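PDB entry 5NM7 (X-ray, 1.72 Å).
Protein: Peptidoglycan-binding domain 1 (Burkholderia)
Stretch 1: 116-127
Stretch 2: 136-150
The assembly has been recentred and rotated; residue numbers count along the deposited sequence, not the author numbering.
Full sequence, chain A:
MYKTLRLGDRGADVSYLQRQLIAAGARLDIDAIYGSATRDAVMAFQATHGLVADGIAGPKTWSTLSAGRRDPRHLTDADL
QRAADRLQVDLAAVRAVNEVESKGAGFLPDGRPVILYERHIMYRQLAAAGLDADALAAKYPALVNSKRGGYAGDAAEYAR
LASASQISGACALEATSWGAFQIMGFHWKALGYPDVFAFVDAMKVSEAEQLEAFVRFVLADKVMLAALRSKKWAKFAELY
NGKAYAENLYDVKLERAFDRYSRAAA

Stretch 1 (116-127) LYERHIMYRQLA
Stretch 2, residues 136-150: LAAKYPALVNSKRGG

Stretch 1 leaves a strand at Leu116 and Tyr117, passes through Glu118 at the N-cap position, and runs as a helix from Arg119 to Ala127, with phi near -60° and psi near -40°. Stretch 2 has helical backbone angles at 137-139 and then crosses the start of that helix as an irregular segment, extended at Val144 (-133/122) and Asn145 (-169/136). The register is fixed by two CA pairs, each 4.7 Å apart: Arg119 CA to Val144 CA and His120 CA to Ser146 CA. The contact buries 791 Å² in total.

Tyr117 (chi1 170°, chi2 -98°) points its CB sideways, but its ring reaches across, and Tyr117 OH donates a short hydrogen bond to Leu143 O at 2.5 Å, near the ring plane. Its carbonyl O accepts from a water (2.7 Å from Tyr117 O) that also donates to Gly149 O at 2.6 Å and accepts from Arg119 N at 2.9 Å. Glu118 (m, m) joins a second water through Glu118 OE1 at 2.9 Å; that water accepts from Gly149 N at 2.9 Å and lies 2.9 Å from His120 ND1.

Arg119, with 165 Å² covered, is the centre of the contact. Its p, t, t side chain, with chi4 -165°, extends into a pocket of carbonyls: Arg119 NE donates to Lys147 O (2.8 Å, 152°) and Arg119 NH2 to Arg148 O (3.1 Å, 143°), both acceptors lying near the guanidinium plane. Asn145 ND2 covers one face, while Gly149 O and Gly150 CA cover the opposite one; Arg119 NE to Gly149 O is 3.1 Å, but the angle is too poor for a hydrogen bond. An ideal CB on Gly150 would lie 2.7 Å from Arg119 NH1, a clash. Asn145 (t, chi2 -42°) braces the pocket's own backbone, with Asn145 ND2 donating to Pro141 O at 2.9 Å and Asn145 OD1 accepting from Lys147 N at 3.0 Å. The main chains meet through a weak bond from Asn145 N to Arg119 O, 3.4 Å.

His120 (chi1 75°, chi2 -72°) places His120 CA 2.9 Å from Asn145 O in a CA-H...O contact. Arg148 (p, t, p) lays Arg148 CB over the His120 ring face, 3.9 Å from the centroid and 25° off the normal.

Further along, contacts become largely apolar. Met122 (t, p, t) brings Met122 CG to 4.3 Å from Val144 CG2. Tyr123 (t, chi2 72°) meets Val144 CG1 at its ring edge, 4.1 Å from Tyr123 CD1, and Ser146 CB over one face, 4.0 Å from Tyr123 CE2. Leu126 (m, t) sets Leu126 CD1 3.9 Å from Val144 CG1 and 4.0 Å from Leu136 CD1.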

# COMPACT_ATOMS: atom_id res chain seq x y z
N LEU A 116 9.22 8.04 -1.18
CA LEU A 116 10.55 7.92 -0.63
C LEU A 116 11.52 8.17 -1.74
O LEU A 116 11.50 7.50 -2.78
CB LEU A 116 10.81 6.55 0.00
CG LEU A 116 12.03 6.46 0.91
CD1 LEU A 116 11.79 7.24 2.20
CD2 LEU A 116 12.34 5.00 1.25
N TYR A 117 12.35 9.20 -1.56
CA TYR A 117 13.33 9.57 -2.55
C TYR A 117 14.64 8.78 -2.34
O TYR A 117 15.07 8.62 -1.19
CB TYR A 117 13.55 11.08 -2.48
CG TYR A 117 14.73 11.54 -3.30
CD1 TYR A 117 15.95 11.75 -2.71
CD2 TYR A 117 14.62 11.70 -4.68
CE1 TYR A 117 17.05 12.13 -3.44
CE2 TYR A 117 15.72 12.07 -5.43
CZ TYR A 117 16.92 12.30 -4.79
OH TYR A 117 18.05 12.67 -5.51
N GLU A 118 15.21 8.25 -3.43
CA GLU A 118 16.33 7.32 -3.40
C GLU A 118 17.53 7.94 -4.11
O GLU A 118 17.62 7.92 -5.35
CB GLU A 118 15.96 6.01 -4.08
CG GLU A 118 14.78 5.26 -3.46
CD GLU A 118 15.13 4.55 -2.17
OE1 GLU A 118 16.27 4.66 -1.72
OE2 GLU A 118 14.23 3.86 -1.61
N ARG A 119 18.43 8.51 -3.32
CA ARG A 119 19.57 9.25 -3.83
C ARG A 119 20.52 8.41 -4.67
O ARG A 119 21.17 8.94 -5.58
CB ARG A 119 20.35 9.90 -2.70
CG ARG A 119 20.98 8.93 -1.73
CD ARG A 119 21.70 9.68 -0.65
NE ARG A 119 22.38 8.79 0.25
CZ ARG A 119 22.86 9.12 1.44
NH1 ARG A 119 22.77 10.38 1.90
NH2 ARG A 119 23.41 8.18 2.20
N HIS A 120 20.60 7.12 -4.34
CA HIS A 120 21.42 6.19 -5.16
C HIS A 120 20.80 5.88 -6.52
O HIS A 120 21.53 5.66 -7.49
CB HIS A 120 21.79 4.95 -4.35
CG HIS A 120 20.68 3.98 -4.18
ND1 HIS A 120 19.60 4.22 -3.35
CD2 HIS A 120 20.47 2.76 -4.72
CE1 HIS A 120 18.76 3.20 -3.42
NE2 HIS A 120 19.29 2.28 -4.21
N ILE A 121 19.48 5.90 -6.62
CA ILE A 121 18.83 5.80 -7.90
C ILE A 121 18.94 7.12 -8.67
O ILE A 121 19.05 7.12 -9.91
CB ILE A 121 17.34 5.37 -7.77
CG1 ILE A 121 17.22 4.04 -7.01
CG2 ILE A 121 16.68 5.25 -9.13
CD1 ILE A 121 18.00 2.88 -7.62
N MET A 122 18.86 8.26 -7.97
CA MET A 122 19.08 9.55 -8.64
C MET A 122 20.46 9.55 -9.31
O MET A 122 20.57 9.89 -10.49
CB MET A 122 19.01 10.72 -7.67
CG MET A 122 19.13 12.09 -8.36
SD MET A 122 17.75 12.47 -9.40
CE MET A 122 17.93 14.25 -9.59
N TYR A 123 21.47 9.17 -8.55
CA TYR A 123 22.83 9.00 -9.05
C TYR A 123 22.84 8.20 -10.37
O TYR A 123 23.40 8.62 -11.39
CB TYR A 123 23.69 8.30 -7.99
CG TYR A 123 25.13 8.10 -8.43
CD1 TYR A 123 26.01 9.18 -8.52
CD2 TYR A 123 25.60 6.83 -8.77
CE1 TYR A 123 27.33 9.01 -8.93
CE2 TYR A 123 26.92 6.65 -9.18
CZ TYR A 123 27.77 7.74 -9.25
OH TYR A 123 29.08 7.56 -9.66
N ARG A 124 22.14 7.07 -10.33
CA ARG A 124 22.04 6.18 -11.47
C ARG A 124 21.34 6.82 -12.69
O ARG A 124 21.79 6.66 -13.83
CB ARG A 124 21.28 4.93 -11.02
CG ARG A 124 21.65 3.64 -11.70
CD ARG A 124 20.91 2.47 -11.04
NE ARG A 124 20.64 1.51 -12.10
CZ ARG A 124 21.53 0.65 -12.62
NH1 ARG A 124 22.76 0.53 -12.12
NH2 ARG A 124 21.16 -0.13 -13.63
N GLN A 125 20.24 7.53 -12.45
CA GLN A 125 19.45 8.11 -13.52
C GLN A 125 20.15 9.30 -14.18
O GLN A 125 19.99 9.54 -15.39
CB GLN A 125 18.04 8.52 -13.05
CG GLN A 125 17.20 7.35 -12.54
CD GLN A 125 17.04 6.24 -13.58
OE1 GLN A 125 17.74 5.23 -13.52
NE2 GLN A 125 16.14 6.45 -14.53
N LEU A 126 20.92 10.04 -13.38
CA LEU A 126 21.72 11.15 -13.88
C LEU A 126 22.87 10.65 -14.79
O LEU A 126 23.11 11.23 -15.86
CB LEU A 126 22.30 11.98 -12.72
CG LEU A 126 21.30 12.79 -11.90
CD1 LEU A 126 21.89 13.24 -10.57
CD2 LEU A 126 20.79 13.97 -12.69
N ALA A 127 23.55 9.60 -14.36
CA ALA A 127 24.60 8.95 -15.17
C ALA A 127 24.07 8.48 -16.53
O ALA A 127 24.63 8.81 -17.57
CB ALA A 127 25.21 7.78 -14.41
N LEU A 136 28.07 16.20 -9.19
CA LEU A 136 26.77 16.37 -8.49
C LEU A 136 26.67 15.67 -7.12
O LEU A 136 26.15 16.26 -6.15
CB LEU A 136 25.60 15.92 -9.37
CG LEU A 136 25.38 16.81 -10.60
CD1 LEU A 136 24.44 16.12 -11.59
CD2 LEU A 136 24.85 18.19 -10.22
N ALA A 137 27.16 14.44 -7.04
CA ALA A 137 27.29 13.71 -5.76
C ALA A 137 28.22 14.38 -4.75
O ALA A 137 27.95 14.35 -3.54
CB ALA A 137 27.74 12.27 -6.01
N ALA A 138 29.31 14.98 -5.24
CA ALA A 138 30.18 15.82 -4.41
C ALA A 138 29.51 17.15 -3.98
O ALA A 138 29.65 17.56 -2.84
CB ALA A 138 31.48 16.11 -5.15
N LYS A 139 28.82 17.80 -4.92
CA LYS A 139 28.10 19.06 -4.64
C LYS A 139 26.90 18.88 -3.69
O LYS A 139 26.65 19.73 -2.83
CB LYS A 139 27.63 19.73 -5.95
CG LYS A 139 28.48 20.91 -6.39
CD LYS A 139 27.72 21.82 -7.35
CE LYS A 139 28.58 23.00 -7.80
NZ LYS A 139 29.50 22.63 -8.91
N TYR A 140 26.18 17.76 -3.83
CA TYR A 140 24.92 17.54 -3.11
C TYR A 140 24.86 16.11 -2.54
O TYR A 140 24.02 15.30 -2.94
CB TYR A 140 23.77 17.75 -4.07
CG TYR A 140 23.78 19.05 -4.87
CD1 TYR A 140 24.06 19.05 -6.23
CD2 TYR A 140 23.49 20.28 -4.26
CE1 TYR A 140 24.05 20.23 -6.98
CE2 TYR A 140 23.48 21.46 -5.00
CZ TYR A 140 23.76 21.44 -6.36
OH TYR A 140 23.75 22.59 -7.10
N PRO A 141 25.75 15.78 -1.58
CA PRO A 141 25.90 14.38 -1.10
C PRO A 141 24.68 13.74 -0.40
O PRO A 141 24.51 12.52 -0.43
CB PRO A 141 27.08 14.48 -0.12
CG PRO A 141 27.13 15.90 0.30
CD PRO A 141 26.64 16.71 -0.86
N ALA A 142 23.84 14.55 0.23
CA ALA A 142 22.61 14.05 0.84
C ALA A 142 21.56 13.63 -0.20
O ALA A 142 20.70 12.78 0.10
CB ALA A 142 22.02 15.10 1.77
N LEU A 143 21.61 14.25 -1.38
CA LEU A 143 20.64 14.06 -2.46
C LEU A 143 21.08 13.20 -3.61
O LEU A 143 20.26 12.64 -4.34
CB LEU A 143 20.28 15.41 -3.09
CG LEU A 143 19.48 16.36 -2.24
CD1 LEU A 143 19.33 17.67 -3.00
CD2 LEU A 143 18.12 15.78 -1.90
N VAL A 144 22.38 13.18 -3.86
CA VAL A 144 22.92 12.41 -4.98
C VAL A 144 24.08 11.67 -4.37
O VAL A 144 24.97 12.31 -3.80
CB VAL A 144 23.41 13.29 -6.14
CG1 VAL A 144 23.81 12.43 -7.32
CG2 VAL A 144 22.35 14.29 -6.56
N ASN A 145 24.06 10.34 -4.44
CA ASN A 145 25.04 9.52 -3.76
C ASN A 145 24.95 8.07 -4.21
O ASN A 145 23.87 7.53 -4.30
CB ASN A 145 24.79 9.59 -2.25
CG ASN A 145 26.04 9.37 -1.42
OD1 ASN A 145 26.85 8.50 -1.71
ND2 ASN A 145 26.20 10.17 -0.36
N SER A 146 26.09 7.42 -4.46
CA SER A 146 26.10 5.99 -4.77
C SER A 146 25.72 5.13 -3.55
O SER A 146 25.33 3.98 -3.70
CB SER A 146 27.46 5.55 -5.33
OG SER A 146 28.47 5.63 -4.33
N LYS A 147 25.86 5.70 -2.36
CA LYS A 147 25.39 5.10 -1.10
C LYS A 147 23.90 5.39 -0.88
O LYS A 147 23.45 6.53 -0.99
CB LYS A 147 26.16 5.65 0.10
CG LYS A 147 27.22 4.74 0.67
CD LYS A 147 28.23 5.61 1.43
CE LYS A 147 28.92 4.87 2.59
NZ LYS A 147 28.06 4.85 3.82
N ARG A 148 23.16 4.35 -0.54
CA ARG A 148 21.74 4.47 -0.25
C ARG A 148 21.53 5.19 1.07
O ARG A 148 22.43 5.22 1.93
CB ARG A 148 21.04 3.10 -0.34
CG ARG A 148 21.15 2.13 0.80
CD ARG A 148 20.29 0.93 0.43
NE ARG A 148 20.82 0.35 -0.81
CZ ARG A 148 20.14 -0.36 -1.71
NH1 ARG A 148 20.77 -0.81 -2.79
NH2 ARG A 148 18.84 -0.63 -1.55
N GLY A 149 20.36 5.80 1.20
CA GLY A 149 19.93 6.40 2.45
C GLY A 149 19.74 7.90 2.40
O GLY A 149 19.52 8.45 1.34
N GLY A 150 19.85 8.53 3.57
CA GLY A 150 19.61 9.98 3.74
C GLY A 150 18.13 10.29 3.88
O GLY A 150 17.73 11.45 3.87
O HOH W 1 17.71 8.90 -0.52
O HOH W 2 18.82 6.02 -1.22